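Local coordinates for leucine-rich repeat protein (Bacteroides thetaiotaomicron, PDB 4ECN) that is of unknown function but, as an extracellular leucine-rich repeat protein, probably binds other proteins, at residues 535-540 with 578-583; 355-360 with 389-394. One frame throughout, in Å; residues are numbered along the deposited sequence.

Both contacts lie in the leucine-rich repeat region, built against the mixed sheet to which strands 351-353 and 577-579 belong. Contact 2 comes first along the chain: it joins the turn following strand 351-353 to helix 386-391, part of the long, partly helical insertion before strand 452-456. Contact 1 opens later and sets helix 530-542 against strand 577-579 and the loop after it. Their centres are about 19 Å apart, and segment 578-583 joins them: Leu578 and Cys580 turn to the helix in contact 1, while Asp579 and Val581 pack on Leu392 of contact 2, with Val581 CG2 3.8 Å from Leu392 CD2. Leu392 of the insertion therefore packs on the side of 578-583 opposite to that which meets helix 530-542.

Contact 1: residues 535-540 with 578-583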
loop_
_atom_site.group_PDB
_atom_site.type_symbol
_atom_site.label_atom_id
_atom_site.label_comp_id
_atom_site.label_asym_id
_atom_site.label_seq_id
_atom_site.Cartn_x
_atom_site.Cartn_y
_atom_site.Cartn_z
ATOM N N ALA A 535 -22.787 -13.632 8.664
ATOM C CA ALA A 535 -22.383 -14.865 9.327
ATOM C C ALA A 535 -20.946 -14.777 9.863
ATOM O O ALA A 535 -20.699 -15.072 11.031
ATOM C CB ALA A 535 -22.489 -16.022 8.351
ATOM N N ASP A 536 -20.006 -14.348 9.002
ATOM C CA ASP A 536 -18.593 -14.244 9.330
ATOM C C ASP A 536 -18.364 -13.258 10.480
ATOM O O ASP A 536 -17.630 -13.598 11.414
ATOM C CB ASP A 536 -17.784 -13.837 8.094
ATOM C CG ASP A 536 -17.478 -14.967 7.110
ATOM O OD1 ASP A 536 -17.538 -16.168 7.525
ATOM O OD2 ASP A 536 -17.077 -14.657 5.959
ATOM N N TRP A 537 -19.028 -12.084 10.450
ATOM C CA TRP A 537 -18.888 -11.100 11.519
ATOM C C TRP A 537 -19.504 -11.668 12.803
ATOM O O TRP A 537 -18.861 -11.584 13.849
ATOM C CB TRP A 537 -19.500 -9.743 11.130
ATOM C CG TRP A 537 -19.239 -8.602 12.099
ATOM C CD1 TRP A 537 -18.464 -8.629 13.227
ATOM C CD2 TRP A 537 -19.778 -7.271 12.016
ATOM N NE1 TRP A 537 -18.506 -7.411 13.859
ATOM C CE2 TRP A 537 -19.294 -6.554 13.133
ATOM C CE3 TRP A 537 -20.626 -6.612 11.101
ATOM C CZ2 TRP A 537 -19.642 -5.218 13.370
ATOM C CZ3 TRP A 537 -20.963 -5.285 11.339
ATOM C CH2 TRP A 537 -20.472 -4.604 12.456
ATOM N N THR A 538 -20.690 -12.316 12.719
ATOM C CA THR A 538 -21.315 -12.965 13.877
ATOM C C THR A 538 -20.340 -13.970 14.502
ATOM O O THR A 538 -20.151 -13.921 15.717
ATOM C CB THR A 538 -22.648 -13.667 13.536
ATOM O OG1 THR A 538 -23.469 -12.849 12.715
ATOM C CG2 THR A 538 -23.428 -14.041 14.767
ATOM N N ARG A 539 -19.689 -14.846 13.667
ATOM C CA ARG A 539 -18.748 -15.876 14.150
ATOM C C ARG A 539 -17.611 -15.217 14.914
ATOM O O ARG A 539 -17.334 -15.601 16.053
ATOM C CB ARG A 539 -18.197 -16.763 13.018
ATOM C CG ARG A 539 -17.458 -17.969 13.582
ATOM C CD ARG A 539 -16.806 -18.859 12.546
ATOM N NE ARG A 539 -15.785 -19.719 13.165
ATOM C CZ ARG A 539 -14.940 -20.498 12.488
ATOM N NH1 ARG A 539 -14.986 -20.549 11.160
ATOM N NH2 ARG A 539 -14.036 -21.223 13.135
ATOM N N LEU A 540 -17.019 -14.193 14.308
ATOM C CA LEU A 540 -15.926 -13.395 14.837
ATOM C C LEU A 540 -16.271 -12.797 16.225
ATOM O O LEU A 540 -15.461 -12.893 17.142
ATOM C CB LEU A 540 -15.639 -12.277 13.826
ATOM C CG LEU A 540 -14.248 -11.706 13.806
ATOM C CD1 LEU A 540 -13.254 -12.696 13.202
ATOM C CD2 LEU A 540 -14.224 -10.423 12.998
ATOM N N LEU A 578 -14.386 1.208 14.020
ATOM C CA LEU A 578 -15.294 0.483 13.152
ATOM C C LEU A 578 -15.532 1.272 11.880
ATOM O O LEU A 578 -15.983 2.411 11.949
ATOM C CB LEU A 578 -16.611 0.175 13.861
ATOM C CG LEU A 578 -17.641 -0.550 13.036
ATOM C CD1 LEU A 578 -17.231 -1.996 12.796
ATOM C CD2 LEU A 578 -18.979 -0.496 13.712
ATOM N N ASP A 579 -15.207 0.657 10.725
ATOM C CA ASP A 579 -15.367 1.162 9.369
ATOM C C ASP A 579 -16.335 0.260 8.614
ATOM O O ASP A 579 -16.009 -0.895 8.366
ATOM C CB ASP A 579 -13.997 1.229 8.654
ATOM C CG ASP A 579 -14.047 1.140 7.131
ATOM O OD1 ASP A 579 -14.860 1.843 6.527
ATOM O OD2 ASP A 579 -13.242 0.380 6.547
ATOM N N CYS A 580 -17.508 0.787 8.241
ATOM C CA CYS A 580 -18.534 0.106 7.457
ATOM C C CYS A 580 -18.930 0.944 6.282
ATOM O O CYS A 580 -20.069 0.859 5.816
ATOM C CB CYS A 580 -19.743 -0.216 8.314
ATOM S SG CYS A 580 -19.548 -1.710 9.287
ATOM N N VAL A 581 -18.011 1.747 5.782
ATOM C CA VAL A 581 -18.323 2.595 4.651
ATOM C C VAL A 581 -18.549 1.721 3.422
ATOM O O VAL A 581 -18.015 0.615 3.334
ATOM C CB VAL A 581 -17.250 3.672 4.405
ATOM C CG1 VAL A 581 -16.939 4.407 5.694
ATOM C CG2 VAL A 581 -15.983 3.084 3.801
ATOM N N HIS A 582 -19.382 2.216 2.506
ATOM C CA HIS A 582 -19.693 1.623 1.214
ATOM C C HIS A 582 -20.081 0.144 1.329
ATOM O O HIS A 582 -19.567 -0.734 0.615
ATOM C CB HIS A 582 -18.535 1.802 0.234
ATOM C CG HIS A 582 -18.315 3.240 -0.096
ATOM N ND1 HIS A 582 -17.432 4.016 0.627
ATOM C CD2 HIS A 582 -18.920 4.015 -1.024
ATOM C CE1 HIS A 582 -17.496 5.228 0.099
ATOM N NE2 HIS A 582 -18.387 5.280 -0.889
ATOM N N ASN A 583 -21.044 -0.108 2.204
ATOM C CA ASN A 583 -21.693 -1.395 2.293
ATOM C C ASN A 583 -23.074 -1.133 1.764
ATOM O O ASN A 583 -23.235 -0.200 0.965
ATOM C CB ASN A 583 -21.632 -1.986 3.696
ATOM C CG ASN A 583 -20.310 -2.653 4.027
ATOM O OD1 ASN A 583 -20.223 -3.872 4.121
ATOM N ND2 ASN A 583 -19.248 -1.882 4.213
#
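In the hydrophobic core of the leucine-rich repeats, Trp537 of helix 530-542 reaches inward to Leu578 and Cys580 at strand 577-579 and the turn beyond it. Leu578 and Asn583 occupy a leucine and the asparagine position of the repeat consensus LxxLxLxxNxL, and Cys580 takes the leucine position between them; Leu578 and Cys580 point at the helix. The indole extends anti to the backbone N (chi1 -172°), which carries its benzo end across to the strand. There CZ2 lies 4.1 Å from Leu578 CD1, and the leucine and indole side chains cross at about a right angle. On the same six-membered ring, Trp537 CZ3 comes within 4.4 Å of Cys580 SG. The sulfur is 5.2 Å from the ring centroid and 51° off its normal, an oblique sulfur-aromatic contact. Phe553 and Phe563 also meet the indole, the latter edge-to-face.

Beyond the cysteine, the chain is held by its own polar groups. Asp579 OD1 receives Val581 N at 3.2 Å in an Asx turn, met from above the carboxylate plane. Asn583 ND2 donates to Val581 O at 2.9 Å. No hydrogen bond spans the two segments: the helix meets the strand end and the loop after it through apolar and sulfur-aromatic packing, while the buried Asn583 amide bonds to Met555 O and Leu560 N in the asparagine ladder of such repeats.

Contact 2: residues 355-360 with 389-394; sequences GTHSET and KMFLDY
His357 and Ser358, in the turn after strand 351-353 of the leucine-rich repeat sheet, meet Met390 and Phe391 at the end of helix 386-391, in the insertion that follows. Van der Waals contacts carry the interface. Met390, present as selenomethionine, reaches the turn with its end: chi2 (147°) sets SE at the edge of the His357 imidazole, 4.4 Å from CD2, and chi3 (146°) turns the CE methyl beside the His357 carbonyl. Phe391 approaches the same imidazole obliquely, its CE2 at 4.1 Å from His357 CD2. Both rings also touch Tyr499 of strand 495-499. Within the helix segment, Met390 CG lies over the centre of one Phe391 face, 3.6 Å above the ring plane.

No hydrogen bond joins the two segments directly, but the turn has polar bonds of its own and one to the helix through His386. Thr356 to Glu359 form a type I beta turn, and Glu359 OE1 accepts Thr356 N at 3.2 Å, from above the carboxylate plane. The imidazole is fixed at both nitrogens: ND1 bonds to Glu497 OE1 and NE2 to His386 ND1, the latter tying the turn to the helix that carries Met390. Ser358 OG pairs with Ser362 OG, and this same oxygen is the atom of 355-360 nearest to Met390 SE, at 3.9 Å.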
loop_
_atom_site.group_PDB
_atom_site.type_symbol
_atom_site.label_atom_id
_atom_site.label_comp_id
_atom_site.label_asym_id
_atom_site.label_seq_id
_atom_site.Cartn_x
_atom_site.Cartn_y
_atom_site.Cartn_z
ATOM N N GLY A 355 0.970 -8.366 0.260
ATOM C CA GLY A 355 0.221 -7.293 -0.375
ATOM C C GLY A 355 -0.145 -6.238 0.636
ATOM O O GLY A 355 0.012 -6.474 1.836
ATOM N N THR A 356 -0.661 -5.082 0.172
ATOM C CA THR A 356 -1.003 -3.919 1.013
ATOM C C THR A 356 -2.066 -3.078 0.331
ATOM O O THR A 356 -2.134 -3.031 -0.894
ATOM C CB THR A 356 0.288 -3.125 1.255
ATOM O OG1 THR A 356 1.010 -3.784 2.282
ATOM C CG2 THR A 356 0.077 -1.746 1.679
ATOM N N HIS A 357 -2.895 -2.408 1.128
ATOM C CA HIS A 357 -3.921 -1.505 0.621
ATOM C C HIS A 357 -3.285 -0.282 -0.072
ATOM O O HIS A 357 -3.922 0.348 -0.914
ATOM C CB HIS A 357 -4.852 -1.059 1.765
ATOM C CG HIS A 357 -4.144 -0.412 2.900
ATOM N ND1 HIS A 357 -3.634 -1.156 3.938
ATOM C CD2 HIS A 357 -3.862 0.894 3.114
ATOM C CE1 HIS A 357 -3.047 -0.284 4.748
ATOM N NE2 HIS A 357 -3.178 0.962 4.299
ATOM N N SER A 358 -2.015 0.002 0.253
ATOM C CA SER A 358 -1.188 1.128 -0.193
ATOM C C SER A 358 -0.201 0.737 -1.341
ATOM O O SER A 358 0.481 1.612 -1.874
ATOM C CB SER A 358 -0.398 1.652 1.008
ATOM O OG SER A 358 0.086 2.973 0.820
ATOM N N GLU A 359 -0.137 -0.560 -1.720
ATOM C CA GLU A 359 0.789 -1.111 -2.713
ATOM C C GLU A 359 0.791 -0.286 -4.044
ATOM O O GLU A 359 1.864 0.117 -4.513
ATOM C CB GLU A 359 0.414 -2.576 -2.988
ATOM C CG GLU A 359 1.556 -3.546 -3.273
ATOM C CD GLU A 359 1.106 -4.998 -3.344
ATOM O OE1 GLU A 359 -0.052 -5.278 -2.949
ATOM O OE2 GLU A 359 1.882 -5.845 -3.850
ATOM N N THR A 360 -0.388 0.014 -4.616
ATOM C CA THR A 360 -0.466 0.764 -5.890
ATOM C C THR A 360 -0.117 2.255 -5.733
ATOM O O THR A 360 0.147 2.947 -6.728
ATOM C CB THR A 360 -1.851 0.643 -6.482
ATOM O OG1 THR A 360 -2.785 1.078 -5.493
ATOM C CG2 THR A 360 -2.164 -0.779 -6.928
ATOM N N LYS A 389 -6.504 7.208 7.298
ATOM C CA LYS A 389 -5.982 8.457 6.733
ATOM C C LYS A 389 -6.030 8.435 5.207
ATOM O O LYS A 389 -6.319 9.470 4.580
ATOM C CB LYS A 389 -4.531 8.748 7.217
ATOM C CG LYS A 389 -4.424 8.910 8.750
ATOM C CD LYS A 389 -3.027 9.351 9.253
ATOM C CE LYS A 389 -2.615 8.778 10.610
ATOM N NZ LYS A 389 -1.798 7.515 10.488
HETATM N N MSE A 390 -5.768 7.266 4.612
HETATM C CA MSE A 390 -5.752 7.098 3.158
HETATM C C MSE A 390 -7.128 7.128 2.542
HETATM O O MSE A 390 -7.219 7.581 1.409
HETATM C CB MSE A 390 -5.073 5.777 2.768
HETATM C CG MSE A 390 -5.072 5.503 1.257
HETATM SE SE MSE A 390 -3.515 4.569 0.669
HETATM C CE MSE A 390 -4.245 3.592 -0.618
ATOM N N PHE A 391 -8.184 6.626 3.227
ATOM C CA PHE A 391 -9.492 6.578 2.582
ATOM C C PHE A 391 -10.665 7.149 3.348
ATOM O O PHE A 391 -11.740 7.228 2.747
ATOM C CB PHE A 391 -9.878 5.113 2.314
ATOM C CG PHE A 391 -8.906 4.294 1.500
ATOM C CD1 PHE A 391 -8.838 4.434 0.119
ATOM C CD2 PHE A 391 -8.097 3.342 2.106
ATOM C CE1 PHE A 391 -7.940 3.677 -0.626
ATOM C CE2 PHE A 391 -7.222 2.563 1.350
ATOM C CZ PHE A 391 -7.174 2.715 -0.008
ATOM N N LEU A 392 -10.559 7.457 4.656
ATOM C CA LEU A 392 -11.808 7.786 5.344
ATOM C C LEU A 392 -11.847 9.196 5.897
ATOM O O LEU A 392 -12.838 9.892 5.658
ATOM C CB LEU A 392 -12.066 6.786 6.479
ATOM C CG LEU A 392 -11.880 5.280 6.107
ATOM C CD1 LEU A 392 -11.814 4.381 7.344
ATOM C CD2 LEU A 392 -12.852 4.814 5.029
ATOM N N ASP A 393 -10.837 9.615 6.653
ATOM C CA ASP A 393 -10.827 10.942 7.281
ATOM C C ASP A 393 -10.644 12.073 6.298
ATOM O O ASP A 393 -9.859 11.954 5.343
ATOM C CB ASP A 393 -9.679 11.048 8.303
ATOM C CG ASP A 393 -9.773 10.194 9.546
ATOM O OD1 ASP A 393 -10.906 10.007 10.060
ATOM O OD2 ASP A 393 -8.707 9.841 10.093
ATOM N N TYR A 394 -11.293 13.201 6.598
ATOM C CA TYR A 394 -11.155 14.456 5.875
ATOM C C TYR A 394 -11.591 15.592 6.788
ATOM O O TYR A 394 -12.448 15.393 7.650
ATOM C CB TYR A 394 -11.929 14.463 4.532
ATOM C CG TYR A 394 -13.425 14.671 4.622
ATOM C CD1 TYR A 394 -14.273 13.629 4.977
ATOM C CD2 TYR A 394 -14.003 15.888 4.260
ATOM C CE1 TYR A 394 -15.657 13.801 5.017
ATOM C CE2 TYR A 394 -15.387 16.070 4.278
ATOM C CZ TYR A 394 -16.213 15.028 4.677
ATOM O OH TYR A 394 -17.583 15.207 4.736
#